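Local coordinates for high-affinity zinc uptake system protein znuA (Streptococcus suis, PDB 3MFQ) that binds a zinc ion and probably serves as the solute-binding component of a metal uptake system, at residues A[165-171]-A[183-189]; A[155-160]-A[277-282]; A[25-29]-A[127-133]. One frame throughout, in Å; residues are numbered along the deposited sequence.

Interaction 1: A[165-171]-A[183-189]; sequences YLVTPHD and TLYAPQG. With ZN (zinc ion), chain D.
Tyr165 brings its ring against the Thr183 side chain, CD2 3.5 Å from CB, and also meets Tyr185, whose CE1 lies 3.9 Å from Tyr165 CD2. These side chains and Val167 share one face of two parallel strands, 165-167 and 183-185, whose axes approach to 4.7 Å at 24°. Tyr165 pairs with Thr183, Leu166 with Leu184 and Val167 with Tyr185, CA atoms 4.8 to 5.1 Å apart. Leu166 N donates to Thr183 O (2.8 Å), Tyr185 N to Leu166 O (3.0 Å) and Thr168 N to Tyr185 O (3.2 Å). On the other face Leu166 and Leu184, both t,p rotamers, meet CG to CD1 at 4.1 Å; leucines suit this face, where Leu166 also packs on Phe217. Beyond the strands, Pro169 turns the chain with helical phi/psi, and Thr168 OG1, chi1 p, bonds His170 O (2.9 Å). The compact Ala186 lets its CB sit 3.3 Å from Asp171 N, which donates to Gly189 O (2.9 Å) and Gln188 O (3.3 Å). His170, chi1 p, sends NE2 to the zinc ion at 2.2 Å, while ND1 bonds Glu219; His41, His104 and Asp254 complete the protein ligands. A beta-alpha-beta unit through helix 174-179 thus carries a metal ligand just past its first strand, as expected of the interlobe metal site of the ZnuA/TroA family.

Interaction 2: A[155-160]-A[277-282]; sequences ELSVIP and MVKYLK
Val278, Ile159 and Lys282 have the most surface covered where the ends of helices 131-156 and 266-281 meet. After Leu156 the chain bends through a type I turn from Leu156 to Ile159, with Ile159 N bonded to Leu156 O at 2.8 Å, bringing Ile159 CA to 4.5 Å from Lys282 CA. Ile159, in the extended m,t rotamer, reaches across with CD1 3.6 Å from Val278 CA, 4.0 Å from Val278 CG1 and 3.9 Å from Leu281 CB. Val278, branched at CB and chi1 m, also meets the first helix: its CG1 lies 3.7 Å from Glu155 O and 4.1 Å from Leu156 CD1. Lys282, the last residue, offers its aliphatic base, CB standing 3.7 Å from Val158 CG1, while its amine end leads away, as fits an exposed lysine. Leu156 continues inward onto Phe176 of helix 174-179. Between these segments the contact is made by aliphatic groups and backbone edges, implying that shape and the hydrophobic effect, rather than directional polar bonds, hold them together.

Interaction 3: A[25-29]-A[127-133]; sequences GDEVE and LPAKAEM
Leu127, m,t, leads the second segment by pointing CD1 into the loop 25-29, 3.6 Å from Val28 CG1 and 3.9 Å from Glu27 CB; an apolar branched side chain suits this spot beside the buried valine. Its carbonyl then accepts from Lys130 N (Leu127 O to Lys130 N, 2.8 Å), closing a tight bend through Pro128 and Ala129. Lys130 occupies the N-cap position, its CA 8.1 Å from that of Glu27, so the long side chains must span the gap: Lys130 NZ stands 3.2 Å from Glu27 OE2, a salt bridge whose hydrogen bond is weak. Glu27, with chi1 and chi2 both m, brings its carboxylate to the lysine. In the first turn of the helix, Met133, all t, extends its flexible thioether so that CE comes 3.7 Å from Glu27 OE2. Across the gap, Gly25 leaves helix 14-24 with positive phi, which favours glycine, and Val28 rests on Val20 of that helix. The contact therefore joins the connection between helix 14-24 and edge strand 29-32 to the start of helix 131-156, at the surface.

Along the chain interaction 3 closes first; interaction 2 then opens, and interaction 1 lies wholly within the span between its two segments. Helix 131-156 is common to two of the contacts: its start takes part in interaction 3 and its finish in interaction 2, with centres about 40 Å apart. Interactions 1 and 2 are neighbours, centres about 17 Å apart, touching where Leu166 CD2 meets Met277 CE at 3.7 Å. The centres of interactions 1 and 3 are also about 40 Å apart, on opposite sides of the chain's centre. The long helix thus spans from the lobe of the four-stranded sheet to the lobe that contributes His170 to the zinc site, consistent with the rigid linker helix of this family of metal-binding proteins.

Interaction 1: A[165-171]-A[183-189]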
loop_
_atom_site.group_PDB
_atom_site.type_symbol
_atom_site.label_atom_id
_atom_site.label_comp_id
_atom_site.label_asym_id
_atom_site.label_seq_id
_atom_site.Cartn_x
_atom_site.Cartn_y
_atom_site.Cartn_z
ATOM N N TYR A 165 -17.293 -7.488 0.688
ATOM C CA TYR A 165 -17.265 -6.176 1.315
ATOM C C TYR A 165 -16.143 -6.088 2.339
ATOM O O TYR A 165 -16.156 -6.785 3.351
ATOM C CB TYR A 165 -18.607 -5.872 1.974
ATOM C CG TYR A 165 -19.733 -5.679 0.990
ATOM C CD1 TYR A 165 -20.470 -6.760 0.528
ATOM C CD2 TYR A 165 -20.057 -4.415 0.522
ATOM C CE1 TYR A 165 -21.502 -6.587 -0.372
ATOM C CE2 TYR A 165 -21.087 -4.231 -0.379
ATOM C CZ TYR A 165 -21.805 -5.320 -0.823
ATOM O OH TYR A 165 -22.832 -5.138 -1.720
ATOM N N LEU A 166 -15.177 -5.220 2.066
ATOM C CA LEU A 166 -14.007 -5.076 2.917
ATOM C C LEU A 166 -14.123 -3.830 3.782
ATOM O O LEU A 166 -14.474 -2.758 3.294
ATOM C CB LEU A 166 -12.746 -5.002 2.057
ATOM C CG LEU A 166 -11.399 -4.919 2.771
ATOM C CD1 LEU A 166 -11.189 -6.126 3.663
ATOM C CD2 LEU A 166 -10.281 -4.810 1.753
ATOM N N VAL A 167 -13.829 -3.976 5.070
ATOM C CA VAL A 167 -13.859 -2.844 5.987
ATOM C C VAL A 167 -12.489 -2.627 6.613
ATOM O O VAL A 167 -11.957 -3.505 7.289
ATOM C CB VAL A 167 -14.899 -3.036 7.100
ATOM C CG1 VAL A 167 -14.911 -1.826 8.019
ATOM C CG2 VAL A 167 -16.274 -3.267 6.500
ATOM N N THR A 168 -11.926 -1.448 6.382
ATOM C CA THR A 168 -10.585 -1.137 6.847
ATOM C C THR A 168 -10.571 0.225 7.531
ATOM O O THR A 168 -11.487 1.022 7.336
ATOM C CB THR A 168 -9.589 -1.140 5.677
ATOM O OG1 THR A 168 -9.943 -0.111 4.746
ATOM C CG2 THR A 168 -9.612 -2.483 4.968
ATOM N N PRO A 169 -9.536 0.489 8.342
ATOM C CA PRO A 169 -9.381 1.746 9.086
ATOM C C PRO A 169 -9.404 2.991 8.200
ATOM O O PRO A 169 -9.918 4.024 8.627
ATOM C CB PRO A 169 -8.010 1.590 9.742
ATOM C CG PRO A 169 -7.846 0.127 9.900
ATOM C CD PRO A 169 -8.485 -0.483 8.691
ATOM N N HIS A 170 -8.851 2.905 6.994
ATOM C CA HIS A 170 -8.930 4.024 6.061
ATOM C C HIS A 170 -8.938 3.576 4.603
ATOM O O HIS A 170 -8.614 2.432 4.289
ATOM C CB HIS A 170 -7.821 5.050 6.323
ATOM C CG HIS A 170 -6.480 4.651 5.792
ATOM N ND1 HIS A 170 -5.707 3.672 6.377
ATOM C CD2 HIS A 170 -5.764 5.118 4.743
ATOM C CE1 HIS A 170 -4.577 3.544 5.704
ATOM N NE2 HIS A 170 -4.587 4.411 4.708
ATOM N N ASP A 171 -9.319 4.490 3.719
ATOM C CA ASP A 171 -9.495 4.180 2.306
ATOM C C ASP A 171 -8.160 3.914 1.620
ATOM O O ASP A 171 -7.528 4.832 1.102
ATOM C CB ASP A 171 -10.217 5.333 1.612
ATOM C CG ASP A 171 -11.136 4.861 0.510
ATOM O OD1 ASP A 171 -10.990 3.700 0.071
ATOM O OD2 ASP A 171 -12.006 5.652 0.086
ATOM N N THR A 183 -16.069 -4.188 -2.720
ATOM C CA THR A 183 -16.564 -2.927 -2.178
ATOM C C THR A 183 -15.860 -2.612 -0.866
ATOM O O THR A 183 -15.846 -3.436 0.050
ATOM C CB THR A 183 -18.083 -2.979 -1.930
ATOM O OG1 THR A 183 -18.768 -3.131 -3.179
ATOM C CG2 THR A 183 -18.553 -1.706 -1.252
ATOM N N LEU A 184 -15.278 -1.421 -0.775
ATOM C CA LEU A 184 -14.522 -1.024 0.411
ATOM C C LEU A 184 -15.162 0.133 1.168
ATOM O O LEU A 184 -15.525 1.154 0.579
ATOM C CB LEU A 184 -13.086 -0.649 0.035
ATOM C CG LEU A 184 -12.276 0.061 1.124
ATOM C CD1 LEU A 184 -11.945 -0.893 2.261
ATOM C CD2 LEU A 184 -11.005 0.669 0.549
ATOM N N TYR A 185 -15.291 -0.034 2.480
ATOM C CA TYR A 185 -15.715 1.052 3.352
ATOM C C TYR A 185 -14.614 1.351 4.362
ATOM O O TYR A 185 -13.890 0.450 4.785
ATOM C CB TYR A 185 -17.008 0.695 4.086
ATOM C CG TYR A 185 -18.180 0.412 3.176
ATOM C CD1 TYR A 185 -18.885 -0.777 3.271
ATOM C CD2 TYR A 185 -18.577 1.333 2.220
ATOM C CE1 TYR A 185 -19.956 -1.040 2.444
ATOM C CE2 TYR A 185 -19.645 1.079 1.387
ATOM C CZ TYR A 185 -20.330 -0.109 1.503
ATOM O OH TYR A 185 -21.395 -0.366 0.674
ATOM N N ALA A 186 -14.491 2.619 4.740
ATOM C CA ALA A 186 -13.482 3.033 5.708
ATOM C C ALA A 186 -13.931 4.276 6.464
ATOM O O ALA A 186 -14.401 5.241 5.861
ATOM C CB ALA A 186 -12.158 3.286 5.014
ATOM N N PRO A 187 -13.787 4.255 7.797
ATOM C CA PRO A 187 -14.175 5.395 8.633
ATOM C C PRO A 187 -13.268 6.594 8.390
ATOM O O PRO A 187 -13.457 7.641 9.007
ATOM C CB PRO A 187 -13.978 4.864 10.057
ATOM C CG PRO A 187 -12.958 3.787 9.916
ATOM C CD PRO A 187 -13.249 3.143 8.596
ATOM N N GLN A 188 -12.293 6.437 7.502
ATOM C CA GLN A 188 -11.375 7.524 7.185
ATOM C C GLN A 188 -11.151 7.659 5.685
ATOM O O GLN A 188 -11.378 6.718 4.925
ATOM C CB GLN A 188 -10.039 7.328 7.899
ATOM C CG GLN A 188 -9.047 8.450 7.655
ATOM C CD GLN A 188 -7.890 8.423 8.625
ATOM O OE1 GLN A 188 -7.527 9.447 9.201
ATOM N NE2 GLN A 188 -7.310 7.246 8.823
ATOM N N GLY A 189 -10.703 8.836 5.265
ATOM C CA GLY A 189 -10.489 9.113 3.858
ATOM C C GLY A 189 -9.298 8.383 3.270
ATOM O O GLY A 189 -8.894 7.326 3.758
HETATM ZN ZN ZN D . -2.898 4.913 3.440
#

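Interaction 2: A[155-160]-A[277-282]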
loop_
_atom_site.group_PDB
_atom_site.type_symbol
_atom_site.label_atom_id
_atom_site.label_comp_id
_atom_site.label_asym_id
_atom_site.label_seq_id
_atom_site.Cartn_x
_atom_site.Cartn_y
_atom_site.Cartn_z
ATOM N N GLU A 155 -7.784 -17.176 -5.582
ATOM C CA GLU A 155 -7.892 -17.175 -4.130
ATOM C C GLU A 155 -9.168 -16.473 -3.667
ATOM O O GLU A 155 -9.862 -16.951 -2.770
ATOM C CB GLU A 155 -6.661 -16.509 -3.512
ATOM C CG GLU A 155 -6.407 -16.879 -2.058
ATOM C CD GLU A 155 -5.813 -18.265 -1.894
ATOM O OE1 GLU A 155 -5.434 -18.882 -2.911
ATOM O OE2 GLU A 155 -5.721 -18.738 -0.741
ATOM N N LEU A 156 -9.477 -15.342 -4.293
ATOM C CA LEU A 156 -10.640 -14.540 -3.920
ATOM C C LEU A 156 -11.955 -15.134 -4.410
ATOM O O LEU A 156 -13.008 -14.901 -3.817
ATOM C CB LEU A 156 -10.491 -13.117 -4.459
ATOM C CG LEU A 156 -9.942 -12.058 -3.503
ATOM C CD1 LEU A 156 -8.935 -12.656 -2.540
ATOM C CD2 LEU A 156 -9.338 -10.901 -4.282
ATOM N N SER A 157 -11.885 -15.899 -5.496
ATOM C CA SER A 157 -13.074 -16.454 -6.136
ATOM C C SER A 157 -13.890 -17.329 -5.193
ATOM O O SER A 157 -14.965 -17.803 -5.552
ATOM C CB SER A 157 -12.683 -17.269 -7.368
ATOM O OG SER A 157 -12.055 -18.481 -6.987
ATOM N N VAL A 158 -13.372 -17.546 -3.990
ATOM C CA VAL A 158 -14.047 -18.391 -3.018
ATOM C C VAL A 158 -14.970 -17.577 -2.113
ATOM O O VAL A 158 -15.733 -18.137 -1.326
ATOM C CB VAL A 158 -13.036 -19.174 -2.159
ATOM C CG1 VAL A 158 -12.878 -18.523 -0.789
ATOM C CG2 VAL A 158 -13.468 -20.625 -2.021
ATOM N N ILE A 159 -14.902 -16.254 -2.232
ATOM C CA ILE A 159 -15.723 -15.371 -1.407
ATOM C C ILE A 159 -17.007 -14.956 -2.125
ATOM O O ILE A 159 -16.958 -14.393 -3.219
ATOM C CB ILE A 159 -14.945 -14.113 -0.972
ATOM C CG1 ILE A 159 -13.711 -14.509 -0.160
ATOM C CG2 ILE A 159 -15.837 -13.189 -0.162
ATOM C CD1 ILE A 159 -12.882 -13.335 0.297
ATOM N N PRO A 160 -18.161 -15.236 -1.499
ATOM C CA PRO A 160 -19.500 -14.965 -2.036
ATOM C C PRO A 160 -19.694 -13.512 -2.452
ATOM O O PRO A 160 -19.139 -12.607 -1.835
ATOM C CB PRO A 160 -20.418 -15.289 -0.855
ATOM C CG PRO A 160 -19.661 -16.277 -0.056
ATOM C CD PRO A 160 -18.222 -15.881 -0.177
ATOM N N MET A 277 -8.289 -12.158 4.222
ATOM C CA MET A 277 -9.637 -11.771 3.833
ATOM C C MET A 277 -10.527 -12.989 3.622
ATOM O O MET A 277 -11.667 -13.023 4.082
ATOM C CB MET A 277 -9.597 -10.929 2.560
ATOM C CG MET A 277 -8.745 -9.681 2.676
ATOM S SD MET A 277 -8.721 -8.722 1.155
ATOM C CE MET A 277 -7.603 -7.402 1.608
ATOM N N VAL A 278 -10.005 -13.989 2.923
ATOM C CA VAL A 278 -10.796 -15.170 2.609
ATOM C C VAL A 278 -11.205 -15.899 3.880
ATOM O O VAL A 278 -12.322 -16.395 3.981
ATOM C CB VAL A 278 -10.048 -16.141 1.670
ATOM C CG1 VAL A 278 -9.427 -15.378 0.508
ATOM C CG2 VAL A 278 -8.987 -16.915 2.427
ATOM N N LYS A 279 -10.303 -15.944 4.855
ATOM C CA LYS A 279 -10.551 -16.687 6.084
ATOM C C LYS A 279 -11.749 -16.141 6.846
ATOM O O LYS A 279 -12.541 -16.903 7.398
ATOM C CB LYS A 279 -9.315 -16.685 6.983
ATOM C CG LYS A 279 -9.529 -17.407 8.301
ATOM C CD LYS A 279 -8.232 -17.575 9.069
ATOM C CE LYS A 279 -8.447 -18.384 10.343
ATOM N NZ LYS A 279 -7.172 -18.685 11.053
ATOM N N TYR A 280 -11.886 -14.820 6.867
ATOM C CA TYR A 280 -12.934 -14.184 7.654
ATOM C C TYR A 280 -14.098 -13.665 6.816
ATOM O O TYR A 280 -15.019 -13.046 7.345
ATOM C CB TYR A 280 -12.348 -13.055 8.501
ATOM C CG TYR A 280 -11.372 -13.538 9.545
ATOM C CD1 TYR A 280 -11.785 -13.781 10.849
ATOM C CD2 TYR A 280 -10.040 -13.762 9.227
ATOM C CE1 TYR A 280 -10.897 -14.227 11.807
ATOM C CE2 TYR A 280 -9.143 -14.210 10.178
ATOM C CZ TYR A 280 -9.577 -14.441 11.467
ATOM O OH TYR A 280 -8.690 -14.887 12.421
ATOM N N LEU A 281 -14.060 -13.921 5.514
ATOM C CA LEU A 281 -15.109 -13.436 4.623
ATOM C C LEU A 281 -15.779 -14.565 3.854
ATOM O O LEU A 281 -16.933 -14.447 3.450
ATOM C CB LEU A 281 -14.552 -12.400 3.648
ATOM C CG LEU A 281 -14.007 -11.115 4.274
ATOM C CD1 LEU A 281 -13.529 -10.174 3.191
ATOM C CD2 LEU A 281 -15.067 -10.451 5.129
ATOM N N LYS A 282 -15.054 -15.658 3.651
ATOM C CA LYS A 282 -15.595 -16.790 2.909
ATOM C C LYS A 282 -16.587 -17.576 3.759
ATOM O O LYS A 282 -17.491 -17.000 4.365
ATOM C CB LYS A 282 -14.473 -17.702 2.407
ATOM C CG LYS A 282 -14.287 -18.985 3.203
ATOM C CD LYS A 282 -13.778 -18.713 4.606
ATOM C CE LYS A 282 -13.556 -20.005 5.372
ATOM N NZ LYS A 282 -12.536 -20.875 4.724
#

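Interaction 3: A[25-29]-A[127-133]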
loop_
_atom_site.group_PDB
_atom_site.type_symbol
_atom_site.label_atom_id
_atom_site.label_comp_id
_atom_site.label_asym_id
_atom_site.label_seq_id
_atom_site.Cartn_x
_atom_site.Cartn_y
_atom_site.Cartn_z
ATOM N N GLY A 25 19.104 -6.480 -6.861
ATOM C CA GLY A 25 19.749 -7.413 -5.960
ATOM C C GLY A 25 20.717 -6.702 -5.036
ATOM O O GLY A 25 20.383 -5.682 -4.435
ATOM N N ASP A 26 21.928 -7.239 -4.936
ATOM C CA ASP A 26 22.941 -6.674 -4.054
ATOM C C ASP A 26 23.858 -5.718 -4.804
ATOM O O ASP A 26 24.927 -5.363 -4.314
ATOM C CB ASP A 26 23.772 -7.790 -3.416
ATOM C CG ASP A 26 22.922 -8.765 -2.619
ATOM O OD1 ASP A 26 21.933 -8.325 -1.995
ATOM O OD2 ASP A 26 23.244 -9.974 -2.614
ATOM N N GLU A 27 23.434 -5.295 -5.992
ATOM C CA GLU A 27 24.277 -4.462 -6.844
ATOM C C GLU A 27 24.300 -2.995 -6.417
ATOM O O GLU A 27 25.261 -2.286 -6.696
ATOM C CB GLU A 27 23.856 -4.588 -8.312
ATOM C CG GLU A 27 24.067 -5.975 -8.911
ATOM C CD GLU A 27 25.534 -6.329 -9.094
ATOM O OE1 GLU A 27 26.391 -5.434 -8.938
ATOM O OE2 GLU A 27 25.830 -7.505 -9.401
ATOM N N VAL A 28 23.246 -2.541 -5.748
ATOM C CA VAL A 28 23.192 -1.161 -5.268
ATOM C C VAL A 28 23.107 -1.117 -3.750
ATOM O O VAL A 28 22.932 -2.147 -3.103
ATOM C CB VAL A 28 21.987 -0.394 -5.841
ATOM C CG1 VAL A 28 22.038 -0.378 -7.359
ATOM C CG2 VAL A 28 20.691 -1.008 -5.348
ATOM N N GLU A 29 23.221 0.081 -3.187
ATOM C CA GLU A 29 23.159 0.256 -1.738
ATOM C C GLU A 29 21.912 1.035 -1.316
ATOM O O GLU A 29 21.797 2.230 -1.585
ATOM C CB GLU A 29 24.405 0.979 -1.240
ATOM C CG GLU A 29 24.708 0.724 0.216
ATOM C CD GLU A 29 25.866 -0.229 0.388
ATOM O OE1 GLU A 29 26.923 0.013 -0.233
ATOM O OE2 GLU A 29 25.725 -1.218 1.139
ATOM N N LEU A 127 23.408 1.786 -13.505
ATOM C CA LEU A 127 24.407 0.742 -13.644
ATOM C C LEU A 127 24.454 0.224 -15.072
ATOM O O LEU A 127 23.944 -0.856 -15.364
ATOM C CB LEU A 127 24.099 -0.406 -12.695
ATOM C CG LEU A 127 24.346 -0.159 -11.212
ATOM C CD1 LEU A 127 23.849 -1.326 -10.375
ATOM C CD2 LEU A 127 25.824 0.082 -10.960
ATOM N N PRO A 128 25.079 0.995 -15.968
ATOM C CA PRO A 128 25.182 0.632 -17.383
ATOM C C PRO A 128 25.729 -0.776 -17.576
ATOM O O PRO A 128 25.328 -1.469 -18.510
ATOM C CB PRO A 128 26.172 1.659 -17.927
ATOM C CG PRO A 128 25.995 2.846 -17.041
ATOM C CD PRO A 128 25.709 2.295 -15.679
ATOM N N ALA A 129 26.634 -1.190 -16.698
ATOM C CA ALA A 129 27.253 -2.504 -16.805
ATOM C C ALA A 129 26.324 -3.610 -16.313
ATOM O O ALA A 129 26.462 -4.767 -16.709
ATOM C CB ALA A 129 28.563 -2.531 -16.041
ATOM N N LYS A 130 25.380 -3.251 -15.449
ATOM C CA LYS A 130 24.429 -4.222 -14.915
ATOM C C LYS A 130 23.022 -4.032 -15.480
ATOM O O LYS A 130 22.051 -4.528 -14.917
ATOM C CB LYS A 130 24.402 -4.171 -13.383
ATOM C CG LYS A 130 25.342 -5.167 -12.723
ATOM C CD LYS A 130 26.759 -5.032 -13.255
ATOM C CE LYS A 130 27.475 -6.378 -13.300
ATOM N NZ LYS A 130 27.745 -6.942 -11.945
ATOM N N ALA A 131 22.921 -3.327 -16.603
ATOM C CA ALA A 131 21.625 -3.029 -17.208
ATOM C C ALA A 131 20.903 -4.283 -17.704
ATOM O O ALA A 131 19.739 -4.511 -17.370
ATOM C CB ALA A 131 21.783 -2.022 -18.334
ATOM N N GLU A 132 21.589 -5.088 -18.508
ATOM C CA GLU A 132 21.000 -6.316 -19.032
ATOM C C GLU A 132 20.663 -7.279 -17.901
ATOM O O GLU A 132 19.586 -7.873 -17.879
ATOM C CB GLU A 132 21.937 -6.980 -20.041
ATOM C CG GLU A 132 21.995 -6.274 -21.390
ATOM C CD GLU A 132 23.056 -6.853 -22.307
ATOM O OE1 GLU A 132 24.020 -7.454 -21.793
ATOM O OE2 GLU A 132 22.930 -6.700 -23.539
ATOM N N MET A 133 21.591 -7.422 -16.962
ATOM C CA MET A 133 21.372 -8.243 -15.780
ATOM C C MET A 133 20.093 -7.807 -15.084
ATOM O O MET A 133 19.237 -8.628 -14.755
ATOM C CB MET A 133 22.545 -8.094 -14.815
ATOM C CG MET A 133 22.465 -9.007 -13.608
ATOM S SD MET A 133 23.377 -8.366 -12.192
ATOM C CE MET A 133 23.503 -9.840 -11.179
#